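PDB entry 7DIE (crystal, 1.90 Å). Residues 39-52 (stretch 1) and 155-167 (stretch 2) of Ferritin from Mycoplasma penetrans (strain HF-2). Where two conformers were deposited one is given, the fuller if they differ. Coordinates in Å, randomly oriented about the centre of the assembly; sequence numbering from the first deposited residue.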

# COMPACT_ATOMS: atom_id res chain seq x y z
N ALA A 39 -30.65 38.38 -13.83
CA ALA A 39 -30.82 39.82 -13.95
C ALA A 39 -31.74 40.37 -12.87
O ALA A 39 -31.63 41.54 -12.49
CB ALA A 39 -31.35 40.17 -15.33
N LEU A 40 -32.65 39.54 -12.36
CA LEU A 40 -33.52 39.93 -11.26
C LEU A 40 -32.84 39.81 -9.91
O LEU A 40 -33.44 40.19 -8.90
CB LEU A 40 -34.79 39.06 -11.26
CG LEU A 40 -35.79 39.33 -12.38
CD1 LEU A 40 -36.87 38.24 -12.41
CD2 LEU A 40 -36.41 40.72 -12.25
N GLY A 41 -31.61 39.30 -9.86
CA GLY A 41 -30.86 39.20 -8.62
C GLY A 41 -30.81 37.82 -8.00
O GLY A 41 -30.33 37.69 -6.87
N TYR A 42 -31.27 36.78 -8.71
CA TYR A 42 -31.41 35.43 -8.16
C TYR A 42 -30.36 34.52 -8.80
O TYR A 42 -30.66 33.75 -9.71
CB TYR A 42 -32.83 34.91 -8.39
CG TYR A 42 -33.86 35.66 -7.58
CD1 TYR A 42 -34.44 36.84 -8.05
CD2 TYR A 42 -34.24 35.20 -6.32
CE1 TYR A 42 -35.38 37.53 -7.29
CE2 TYR A 42 -35.17 35.88 -5.56
CZ TYR A 42 -35.73 37.04 -6.03
OH TYR A 42 -36.66 37.68 -5.24
N ASP A 43 -29.13 34.59 -8.28
CA ASP A 43 -28.03 33.77 -8.81
C ASP A 43 -28.31 32.27 -8.68
O ASP A 43 -27.99 31.50 -9.60
CB ASP A 43 -26.74 34.14 -8.08
CG ASP A 43 -25.51 33.46 -8.67
OD1 ASP A 43 -25.09 33.85 -9.77
OD2 ASP A 43 -24.97 32.53 -8.01
N ASN A 44 -28.87 31.82 -7.55
CA ASN A 44 -29.10 30.38 -7.36
C ASN A 44 -30.29 29.88 -8.16
O ASN A 44 -30.27 28.77 -8.69
CB ASN A 44 -29.28 30.07 -5.88
CG ASN A 44 -27.96 30.00 -5.13
OD1 ASN A 44 -26.91 29.79 -5.73
ND2 ASN A 44 -28.01 30.20 -3.82
N VAL A 45 -31.36 30.68 -8.23
CA VAL A 45 -32.46 30.31 -9.12
C VAL A 45 -31.96 30.23 -10.56
O VAL A 45 -32.33 29.32 -11.32
CB VAL A 45 -33.63 31.31 -8.99
CG1 VAL A 45 -34.76 30.91 -9.95
CG2 VAL A 45 -34.14 31.34 -7.56
N ALA A 46 -31.08 31.16 -10.95
CA ALA A 46 -30.51 31.10 -12.30
C ALA A 46 -29.74 29.80 -12.51
O ALA A 46 -29.88 29.15 -13.55
CB ALA A 46 -29.59 32.31 -12.51
N ALA A 47 -28.93 29.40 -11.53
CA ALA A 47 -28.17 28.15 -11.64
C ALA A 47 -29.09 26.94 -11.68
O ALA A 47 -28.81 25.96 -12.37
CB ALA A 47 -27.20 28.04 -10.46
N PHE A 48 -30.19 27.00 -10.92
CA PHE A 48 -31.21 25.96 -11.00
C PHE A 48 -31.74 25.80 -12.42
O PHE A 48 -31.91 24.67 -12.91
CB PHE A 48 -32.34 26.31 -10.03
CG PHE A 48 -33.56 25.45 -10.17
CD1 PHE A 48 -33.60 24.18 -9.59
CD2 PHE A 48 -34.68 25.91 -10.84
CE1 PHE A 48 -34.73 23.37 -9.71
CE2 PHE A 48 -35.81 25.10 -10.98
CZ PHE A 48 -35.83 23.83 -10.41
N PHE A 49 -32.04 26.91 -13.08
CA PHE A 49 -32.55 26.79 -14.44
C PHE A 49 -31.48 26.27 -15.39
O PHE A 49 -31.79 25.52 -16.32
CB PHE A 49 -33.11 28.13 -14.91
CG PHE A 49 -34.51 28.37 -14.45
CD1 PHE A 49 -35.53 27.50 -14.82
CD2 PHE A 49 -34.81 29.43 -13.61
CE1 PHE A 49 -36.83 27.70 -14.37
CE2 PHE A 49 -36.11 29.65 -13.15
CZ PHE A 49 -37.12 28.78 -13.54
N VAL A 50 -30.22 26.64 -15.17
CA VAL A 50 -29.17 26.07 -16.01
C VAL A 50 -29.11 24.56 -15.82
O VAL A 50 -28.95 23.80 -16.78
CB VAL A 50 -27.81 26.73 -15.70
CG1 VAL A 50 -26.70 25.97 -16.42
CG2 VAL A 50 -27.81 28.19 -16.16
N LYS A 51 -29.24 24.11 -14.57
CA LYS A 51 -29.23 22.68 -14.30
C LYS A 51 -30.40 21.99 -14.99
O LYS A 51 -30.23 20.92 -15.60
CB LYS A 51 -29.26 22.43 -12.80
CG LYS A 51 -29.32 20.94 -12.42
CD LYS A 51 -29.62 20.76 -10.93
CE LYS A 51 -30.03 19.32 -10.60
NZ LYS A 51 -30.16 19.07 -9.12
N MET A 52 -31.59 22.59 -14.91
CA MET A 52 -32.77 21.97 -15.53
C MET A 52 -32.60 21.88 -17.04
O MET A 52 -32.90 20.84 -17.65
CB MET A 52 -34.04 22.75 -15.18
CG MET A 52 -34.42 22.76 -13.70
SD MET A 52 -34.70 21.12 -13.01
CE MET A 52 -36.16 20.59 -13.89
N ASN A 155 -38.29 36.41 1.54
CA ASN A 155 -37.48 37.44 0.94
C ASN A 155 -36.48 36.86 -0.05
O ASN A 155 -36.37 35.68 -0.15
CB ASN A 155 -36.83 38.33 1.96
CG ASN A 155 -35.90 37.59 2.87
OD1 ASN A 155 -35.90 37.82 4.05
ND2 ASN A 155 -35.10 36.77 2.34
N LEU A 156 -35.78 37.70 -0.78
CA LEU A 156 -34.88 37.19 -1.82
C LEU A 156 -33.83 36.26 -1.23
O LEU A 156 -33.41 35.29 -1.88
CB LEU A 156 -34.21 38.36 -2.55
CG LEU A 156 -33.11 38.09 -3.59
CD1 LEU A 156 -33.10 39.18 -4.64
CD2 LEU A 156 -31.73 37.98 -2.93
N ILE A 157 -33.35 36.58 -0.03
CA ILE A 157 -32.31 35.75 0.57
C ILE A 157 -32.87 34.38 0.95
O ILE A 157 -32.21 33.35 0.73
CB ILE A 157 -31.67 36.48 1.76
CG1 ILE A 157 -30.91 37.73 1.26
CG2 ILE A 157 -30.70 35.57 2.50
CD1 ILE A 157 -30.25 38.51 2.39
N ASN A 158 -34.07 34.32 1.45
CA ASN A 158 -34.68 33.06 1.78
C ASN A 158 -34.77 32.18 0.53
O ASN A 158 -34.41 31.05 0.55
CB ASN A 158 -36.11 33.25 2.29
CG ASN A 158 -36.20 34.02 3.59
OD1 ASN A 158 -35.36 33.94 4.46
ND2 ASN A 158 -37.27 34.71 3.74
N ILE A 159 -35.28 32.75 -0.55
CA ILE A 159 -35.43 32.01 -1.80
C ILE A 159 -34.08 31.50 -2.28
O ILE A 159 -33.93 30.32 -2.63
CB ILE A 159 -36.10 32.91 -2.86
CG1 ILE A 159 -37.57 33.16 -2.50
CG2 ILE A 159 -35.96 32.31 -4.27
CD1 ILE A 159 -38.18 34.32 -3.30
N GLU A 160 -33.10 32.40 -2.32
CA GLU A 160 -31.76 32.03 -2.78
C GLU A 160 -31.15 30.94 -1.91
O GLU A 160 -30.52 30.00 -2.43
CB GLU A 160 -30.87 33.28 -2.77
CG GLU A 160 -31.10 34.16 -4.01
CD GLU A 160 -30.58 33.47 -5.26
OE1 GLU A 160 -29.35 33.45 -5.47
OE2 GLU A 160 -31.39 32.94 -6.03
N ASN A 161 -31.30 31.05 -0.62
CA ASN A 161 -30.78 30.06 0.26
C ASN A 161 -31.36 28.67 0.05
O ASN A 161 -30.64 27.74 -0.02
CB ASN A 161 -30.98 30.45 1.72
CG ASN A 161 -29.96 31.44 2.20
OD1 ASN A 161 -30.16 32.08 3.18
ND2 ASN A 161 -28.89 31.56 1.53
N ILE A 162 -32.66 28.56 -0.03
CA ILE A 162 -33.25 27.22 -0.13
C ILE A 162 -33.05 26.65 -1.54
O ILE A 162 -32.82 25.44 -1.70
CB ILE A 162 -34.74 27.23 0.29
CG1 ILE A 162 -35.25 25.79 0.46
CG2 ILE A 162 -35.61 27.98 -0.71
CD1 ILE A 162 -36.38 25.67 1.44
N VAL A 163 -33.11 27.49 -2.57
CA VAL A 163 -32.87 26.99 -3.92
C VAL A 163 -31.42 26.54 -4.06
O VAL A 163 -31.13 25.56 -4.77
CB VAL A 163 -33.24 28.06 -4.96
CG1 VAL A 163 -32.81 27.61 -6.37
CG2 VAL A 163 -34.76 28.31 -4.92
N GLY A 164 -30.49 27.22 -3.37
CA GLY A 164 -29.10 26.80 -3.40
C GLY A 164 -28.90 25.38 -2.92
O GLY A 164 -27.97 24.70 -3.34
N LYS A 165 -29.79 24.89 -2.06
CA LYS A 165 -29.68 23.53 -1.55
C LYS A 165 -30.13 22.47 -2.55
O LYS A 165 -29.95 21.28 -2.29
CB LYS A 165 -30.44 23.43 -0.22
CG LYS A 165 -29.70 24.20 0.86
CD LYS A 165 -30.54 24.56 2.08
CE LYS A 165 -29.63 24.86 3.27
NZ LYS A 165 -30.11 25.97 4.14
N LYS A 166 -30.69 22.87 -3.69
CA LYS A 166 -31.03 21.94 -4.76
C LYS A 166 -29.95 21.85 -5.82
O LYS A 166 -30.11 21.11 -6.80
CB LYS A 166 -32.36 22.34 -5.41
CG LYS A 166 -33.49 22.57 -4.42
CD LYS A 166 -34.80 22.83 -5.14
CE LYS A 166 -35.67 21.58 -5.19
NZ LYS A 166 -36.37 21.50 -6.50
N LEU A 167 -28.85 22.59 -5.67
CA LEU A 167 -27.76 22.54 -6.62
C LEU A 167 -26.65 21.61 -6.14
O LEU A 167 -26.58 21.27 -4.96
CB LEU A 167 -27.23 23.95 -6.85
CG LEU A 167 -28.28 25.02 -7.16
CD1 LEU A 167 -27.62 26.40 -7.20
CD2 LEU A 167 -28.97 24.71 -8.47

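Two helices, 43-52 and one beginning at Leu156, run in the same general direction, their axes 37° apart and 8.3 Å at closest approach, and together the stretches bury 715 Å². Glu160, which covers the most surface, reaches the start of the first helix. Its CA-to-CB bond points sideways, but the folded side chain (chi1 and chi2 both m) brings the carboxylate to backbone amides that have no helical carbonyl to bind: Asn44 N donates to Glu160 OE1 (2.7 Å, 170°) and Val45 N to Glu160 OE2 (3.2 Å, 164°). Asp43 N lies 3.0 Å from Glu160 OE1, but at too poor an angle to bond. A carboxylate suits this buried place, since its two oxygens can serve successive amides.

The CA-to-CB bond of Asn44 points toward the second stretch, and its side chain returns the contact: its ND2 donates to the backbone Glu160 O (2.9 Å), which also accepts Gly164 N from its own stretch (2.9 Å). The amide passes close over Gly164, with Asn44 ND2 3.6 Å from Gly164 CA; a CB there would clash with that nitrogen.

Leu167 packs further along the first helix, as the last residue of the type I turn that starts at Gly164. Though its CA-to-CB bond points sideways, its branches come back to the helix, CD1 to Ala47 CB (3.7 Å) and CD2 to Phe48 CB (4.0 Å). Nearby, the extended Lys51 donates from NZ to Lys166 O (3.1 Å).

Apolar side chains complete the contact. At the start of the second helix, Leu156 lies over one face of the Tyr42 ring, its CD1 4.0 Å from the ring centroid in a CH-pi contact. Val45 CG2 meets Ile159 CG2 at 3.9 Å and Val163 CG2 at 4.1 Å, while Val163 CG1 packs on Phe48 CB (3.9 Å); the beta-branched Val45, Ile159 and Val163 are compact enough to pack between helix axes that approach to 8.3 Å.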